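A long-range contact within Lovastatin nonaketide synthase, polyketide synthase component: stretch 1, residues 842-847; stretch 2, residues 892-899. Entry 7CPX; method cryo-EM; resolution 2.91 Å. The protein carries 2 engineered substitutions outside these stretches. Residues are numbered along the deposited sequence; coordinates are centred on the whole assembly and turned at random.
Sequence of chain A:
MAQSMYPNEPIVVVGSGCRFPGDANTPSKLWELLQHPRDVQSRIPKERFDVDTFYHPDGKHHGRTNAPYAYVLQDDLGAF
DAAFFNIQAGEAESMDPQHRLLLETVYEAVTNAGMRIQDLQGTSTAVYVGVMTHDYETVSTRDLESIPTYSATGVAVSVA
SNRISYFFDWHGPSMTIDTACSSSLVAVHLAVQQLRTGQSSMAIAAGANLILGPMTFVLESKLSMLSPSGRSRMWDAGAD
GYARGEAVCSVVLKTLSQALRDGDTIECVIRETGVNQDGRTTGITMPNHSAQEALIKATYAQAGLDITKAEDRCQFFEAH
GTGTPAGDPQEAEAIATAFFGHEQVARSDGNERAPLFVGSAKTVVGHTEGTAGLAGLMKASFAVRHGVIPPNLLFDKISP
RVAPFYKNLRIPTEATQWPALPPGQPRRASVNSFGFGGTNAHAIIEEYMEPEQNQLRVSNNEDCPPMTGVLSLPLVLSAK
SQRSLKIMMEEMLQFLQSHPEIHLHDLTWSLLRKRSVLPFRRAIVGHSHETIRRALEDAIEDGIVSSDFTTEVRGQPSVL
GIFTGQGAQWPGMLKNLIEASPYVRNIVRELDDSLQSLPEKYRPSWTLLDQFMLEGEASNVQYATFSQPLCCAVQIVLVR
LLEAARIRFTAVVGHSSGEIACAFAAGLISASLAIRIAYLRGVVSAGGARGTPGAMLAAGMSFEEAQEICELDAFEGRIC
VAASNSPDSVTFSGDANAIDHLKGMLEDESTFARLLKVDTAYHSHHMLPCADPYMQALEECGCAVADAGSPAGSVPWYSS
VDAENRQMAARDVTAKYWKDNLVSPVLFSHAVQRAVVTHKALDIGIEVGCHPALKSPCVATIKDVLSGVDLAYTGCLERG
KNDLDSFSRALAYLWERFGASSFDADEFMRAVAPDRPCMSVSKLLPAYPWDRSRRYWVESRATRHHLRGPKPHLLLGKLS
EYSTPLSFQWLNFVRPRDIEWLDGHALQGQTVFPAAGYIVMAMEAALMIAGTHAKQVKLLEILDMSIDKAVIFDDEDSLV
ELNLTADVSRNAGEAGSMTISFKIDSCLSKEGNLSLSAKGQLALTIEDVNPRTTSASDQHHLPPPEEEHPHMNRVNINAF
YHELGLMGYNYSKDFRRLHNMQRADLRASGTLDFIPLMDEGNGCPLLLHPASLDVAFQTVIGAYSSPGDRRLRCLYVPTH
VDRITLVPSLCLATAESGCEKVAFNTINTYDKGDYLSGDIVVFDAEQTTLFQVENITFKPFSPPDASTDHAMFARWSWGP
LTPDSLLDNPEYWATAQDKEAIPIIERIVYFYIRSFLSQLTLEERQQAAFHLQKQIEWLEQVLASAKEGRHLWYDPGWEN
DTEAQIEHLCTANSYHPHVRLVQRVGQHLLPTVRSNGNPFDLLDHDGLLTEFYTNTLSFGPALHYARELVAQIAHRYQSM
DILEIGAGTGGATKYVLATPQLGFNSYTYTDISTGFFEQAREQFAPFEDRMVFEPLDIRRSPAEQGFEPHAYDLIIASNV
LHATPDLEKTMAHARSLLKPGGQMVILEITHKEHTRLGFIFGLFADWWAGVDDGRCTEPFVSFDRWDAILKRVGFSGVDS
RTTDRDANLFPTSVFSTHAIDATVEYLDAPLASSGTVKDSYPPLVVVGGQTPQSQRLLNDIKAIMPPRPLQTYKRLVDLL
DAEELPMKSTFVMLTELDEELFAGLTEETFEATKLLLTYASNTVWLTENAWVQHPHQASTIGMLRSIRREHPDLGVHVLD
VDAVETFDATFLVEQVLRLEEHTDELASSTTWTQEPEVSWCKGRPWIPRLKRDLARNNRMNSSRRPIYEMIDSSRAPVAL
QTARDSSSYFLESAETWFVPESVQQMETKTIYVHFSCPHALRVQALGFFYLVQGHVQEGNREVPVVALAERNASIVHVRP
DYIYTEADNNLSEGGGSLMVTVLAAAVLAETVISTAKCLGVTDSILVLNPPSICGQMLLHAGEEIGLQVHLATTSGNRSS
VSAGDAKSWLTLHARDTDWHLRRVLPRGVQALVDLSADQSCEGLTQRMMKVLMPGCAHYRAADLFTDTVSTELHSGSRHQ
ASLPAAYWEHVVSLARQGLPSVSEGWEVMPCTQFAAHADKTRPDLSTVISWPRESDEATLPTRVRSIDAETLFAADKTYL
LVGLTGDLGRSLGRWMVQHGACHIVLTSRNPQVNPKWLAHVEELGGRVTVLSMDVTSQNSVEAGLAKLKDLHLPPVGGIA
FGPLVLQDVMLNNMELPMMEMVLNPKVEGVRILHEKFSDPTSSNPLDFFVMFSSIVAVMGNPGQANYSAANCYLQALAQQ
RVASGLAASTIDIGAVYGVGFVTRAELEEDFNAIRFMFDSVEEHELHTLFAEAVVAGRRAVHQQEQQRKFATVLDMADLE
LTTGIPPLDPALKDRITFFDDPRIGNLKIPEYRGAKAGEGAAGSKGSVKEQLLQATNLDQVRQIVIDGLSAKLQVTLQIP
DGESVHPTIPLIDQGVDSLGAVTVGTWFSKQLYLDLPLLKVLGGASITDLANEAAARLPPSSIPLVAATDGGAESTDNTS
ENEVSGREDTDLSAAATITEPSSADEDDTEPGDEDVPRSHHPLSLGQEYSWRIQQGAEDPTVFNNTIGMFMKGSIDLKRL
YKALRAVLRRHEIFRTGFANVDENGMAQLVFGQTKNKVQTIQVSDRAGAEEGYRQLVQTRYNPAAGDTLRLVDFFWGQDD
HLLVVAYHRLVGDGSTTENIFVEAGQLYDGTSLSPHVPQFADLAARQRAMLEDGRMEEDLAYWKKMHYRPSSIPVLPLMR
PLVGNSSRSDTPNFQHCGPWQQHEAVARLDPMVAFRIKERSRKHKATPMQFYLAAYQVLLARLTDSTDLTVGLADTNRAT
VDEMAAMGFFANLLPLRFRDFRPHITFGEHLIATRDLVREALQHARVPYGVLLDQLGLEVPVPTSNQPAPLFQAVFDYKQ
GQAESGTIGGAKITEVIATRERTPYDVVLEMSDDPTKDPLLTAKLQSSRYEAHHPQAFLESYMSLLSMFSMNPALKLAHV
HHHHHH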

# COMPACT_ATOMS: atom_id res chain seq x y z
N LEU A 842 29.95 53.93 -34.20
CA LEU A 842 31.21 53.73 -33.50
C LEU A 842 30.97 53.05 -32.16
O LEU A 842 29.97 53.32 -31.48
CB LEU A 842 31.92 55.07 -33.29
CG LEU A 842 33.24 55.02 -32.52
CD1 LEU A 842 34.28 54.21 -33.27
CD2 LEU A 842 33.74 56.42 -32.24
N ASP A 843 31.89 52.17 -31.78
CA ASP A 843 31.76 51.38 -30.56
C ASP A 843 32.72 51.81 -29.47
O ASP A 843 32.30 52.02 -28.32
CB ASP A 843 31.97 49.89 -30.88
CG ASP A 843 30.93 49.35 -31.84
OD1 ASP A 843 29.74 49.70 -31.69
OD2 ASP A 843 31.31 48.58 -32.75
N ILE A 844 34.01 51.95 -29.77
CA ILE A 844 35.02 52.22 -28.76
C ILE A 844 35.95 53.33 -29.26
O ILE A 844 35.95 53.68 -30.44
CB ILE A 844 35.82 50.95 -28.39
CG1 ILE A 844 36.85 51.23 -27.30
CG2 ILE A 844 36.48 50.36 -29.63
CD1 ILE A 844 37.37 49.99 -26.62
N GLY A 845 36.71 53.89 -28.34
CA GLY A 845 37.76 54.83 -28.69
C GLY A 845 39.03 54.52 -27.93
O GLY A 845 38.99 54.15 -26.75
N ILE A 846 40.16 54.65 -28.61
CA ILE A 846 41.47 54.35 -28.05
C ILE A 846 42.32 55.61 -28.11
O ILE A 846 42.47 56.21 -29.19
CB ILE A 846 42.16 53.20 -28.78
CG1 ILE A 846 41.48 51.87 -28.44
CG2 ILE A 846 43.64 53.14 -28.41
CD1 ILE A 846 41.88 50.73 -29.35
N GLU A 847 42.87 56.01 -26.97
CA GLU A 847 43.82 57.12 -26.89
C GLU A 847 45.20 56.58 -27.24
O GLU A 847 45.98 56.20 -26.37
CB GLU A 847 43.80 57.76 -25.51
CG GLU A 847 44.76 58.93 -25.36
CD GLU A 847 44.58 59.67 -24.05
OE1 GLU A 847 43.56 59.43 -23.36
OE2 GLU A 847 45.45 60.50 -23.70
N ALA A 892 43.10 44.07 -23.43
CA ALA A 892 42.21 43.47 -22.45
C ALA A 892 40.88 44.21 -22.40
O ALA A 892 39.82 43.58 -22.33
CB ALA A 892 42.88 43.49 -21.08
N TYR A 893 40.92 45.54 -22.41
CA TYR A 893 39.69 46.32 -22.45
C TYR A 893 38.92 46.04 -23.72
O TYR A 893 37.69 45.83 -23.69
CB TYR A 893 40.03 47.81 -22.33
CG TYR A 893 38.86 48.68 -21.94
CD1 TYR A 893 37.79 48.88 -22.80
CD2 TYR A 893 38.83 49.33 -20.71
CE1 TYR A 893 36.73 49.68 -22.45
CE2 TYR A 893 37.77 50.13 -20.35
CZ TYR A 893 36.72 50.31 -21.23
OH TYR A 893 35.66 51.11 -20.88
N LEU A 894 39.62 46.01 -24.86
CA LEU A 894 38.95 45.71 -26.13
C LEU A 894 38.25 44.36 -26.07
O LEU A 894 37.10 44.23 -26.51
CB LEU A 894 39.98 45.72 -27.26
CG LEU A 894 40.36 47.09 -27.82
CD1 LEU A 894 41.68 47.00 -28.56
CD2 LEU A 894 39.27 47.61 -28.73
N TRP A 895 38.92 43.35 -25.53
CA TRP A 895 38.33 42.02 -25.45
C TRP A 895 37.14 42.00 -24.50
O TRP A 895 36.05 41.55 -24.85
CB TRP A 895 39.38 41.00 -25.02
CG TRP A 895 38.87 39.59 -25.01
CD1 TRP A 895 38.78 38.75 -26.08
CD2 TRP A 895 38.37 38.87 -23.89
NE1 TRP A 895 38.26 37.54 -25.69
CE2 TRP A 895 38.00 37.59 -24.34
CE3 TRP A 895 38.20 39.17 -22.53
CZ2 TRP A 895 37.47 36.62 -23.50
CZ3 TRP A 895 37.68 38.21 -21.70
CH2 TRP A 895 37.32 36.95 -22.18
N GLU A 896 37.33 42.52 -23.28
CA GLU A 896 36.23 42.54 -22.32
C GLU A 896 35.02 43.28 -22.87
O GLU A 896 33.89 43.02 -22.44
CB GLU A 896 36.70 43.19 -21.01
CG GLU A 896 37.73 42.38 -20.25
CD GLU A 896 38.16 43.05 -18.96
OE1 GLU A 896 37.70 44.18 -18.70
OE2 GLU A 896 38.97 42.45 -18.22
N ARG A 897 35.24 44.20 -23.81
CA ARG A 897 34.12 44.94 -24.37
C ARG A 897 33.46 44.23 -25.55
O ARG A 897 32.23 44.24 -25.65
CB ARG A 897 34.57 46.34 -24.79
CG ARG A 897 34.15 47.44 -23.83
CD ARG A 897 34.62 47.16 -22.40
NE ARG A 897 34.01 48.08 -21.44
CZ ARG A 897 34.27 48.08 -20.14
NH1 ARG A 897 35.14 47.24 -19.61
NH2 ARG A 897 33.64 48.94 -19.36
N PHE A 898 34.23 43.63 -26.45
CA PHE A 898 33.67 43.08 -27.68
C PHE A 898 34.23 41.70 -27.99
O PHE A 898 34.61 41.41 -29.13
CB PHE A 898 33.90 44.02 -28.85
CG PHE A 898 33.69 45.46 -28.52
CD1 PHE A 898 32.42 45.95 -28.25
CD2 PHE A 898 34.75 46.34 -28.48
CE1 PHE A 898 32.22 47.28 -27.95
CE2 PHE A 898 34.56 47.67 -28.17
CZ PHE A 898 33.29 48.14 -27.91
N GLY A 899 34.30 40.82 -26.99
CA GLY A 899 34.64 39.44 -27.24
C GLY A 899 35.88 39.29 -28.09
O GLY A 899 36.80 40.11 -28.06

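Ile844 lies at the centre of this contact, with 78 Å² of its surface covered by the other stretch, more than any other residue here. Its CA-to-CB bond points toward the helix, and both chi1 and chi2 are t, an extended chain that carries CD1 of Ile844 to 3.7 Å from CD2 of Leu894 and 4.0 Å from CD1 of Tyr893. Nearer the backbone, CB of Ile844 sits 3.5 Å from CE2 of Phe898, close to the ring plane, so the aromatic ring meets the isoleucine with its edge. One strand residue thus touches three residues of the second stretch, and Leu894 and Phe898 are four positions apart.

Ile846 extends the apolar patch along the strand. Its CA-to-CB bond runs sideways, as does that of Leu894, yet the ends of both side chains come nearer, and CD1 of Ile846 approaches CD1 of Leu894 at 3.8 Å. Between the two isoleucines, Gly845 makes no contact; a CB there would point away, as the alternation of a strand predicts.

The backbones frame this packing without bonding to each other. Strand 844-847 and the helix run almost exactly antiparallel, at 176°, and their axes come no closer than 10.5 Å, leaving room for a layer of side chains. Along the second stretch, Phe898 N donates to Leu894 O at 2.9 Å, linking the backbones of two residues that both meet Ile844.

At the polar edge, Asp843 turns its CB toward the helix and meets Phe898 through carbon, CB of Asp843 lying 3.7 Å from CZ of Phe898. No hydrogen bond crosses between the stretches, even here. The interface, 260 Å² with both sides summed, therefore rests on van der Waals contact and the exclusion of water from apolar surface.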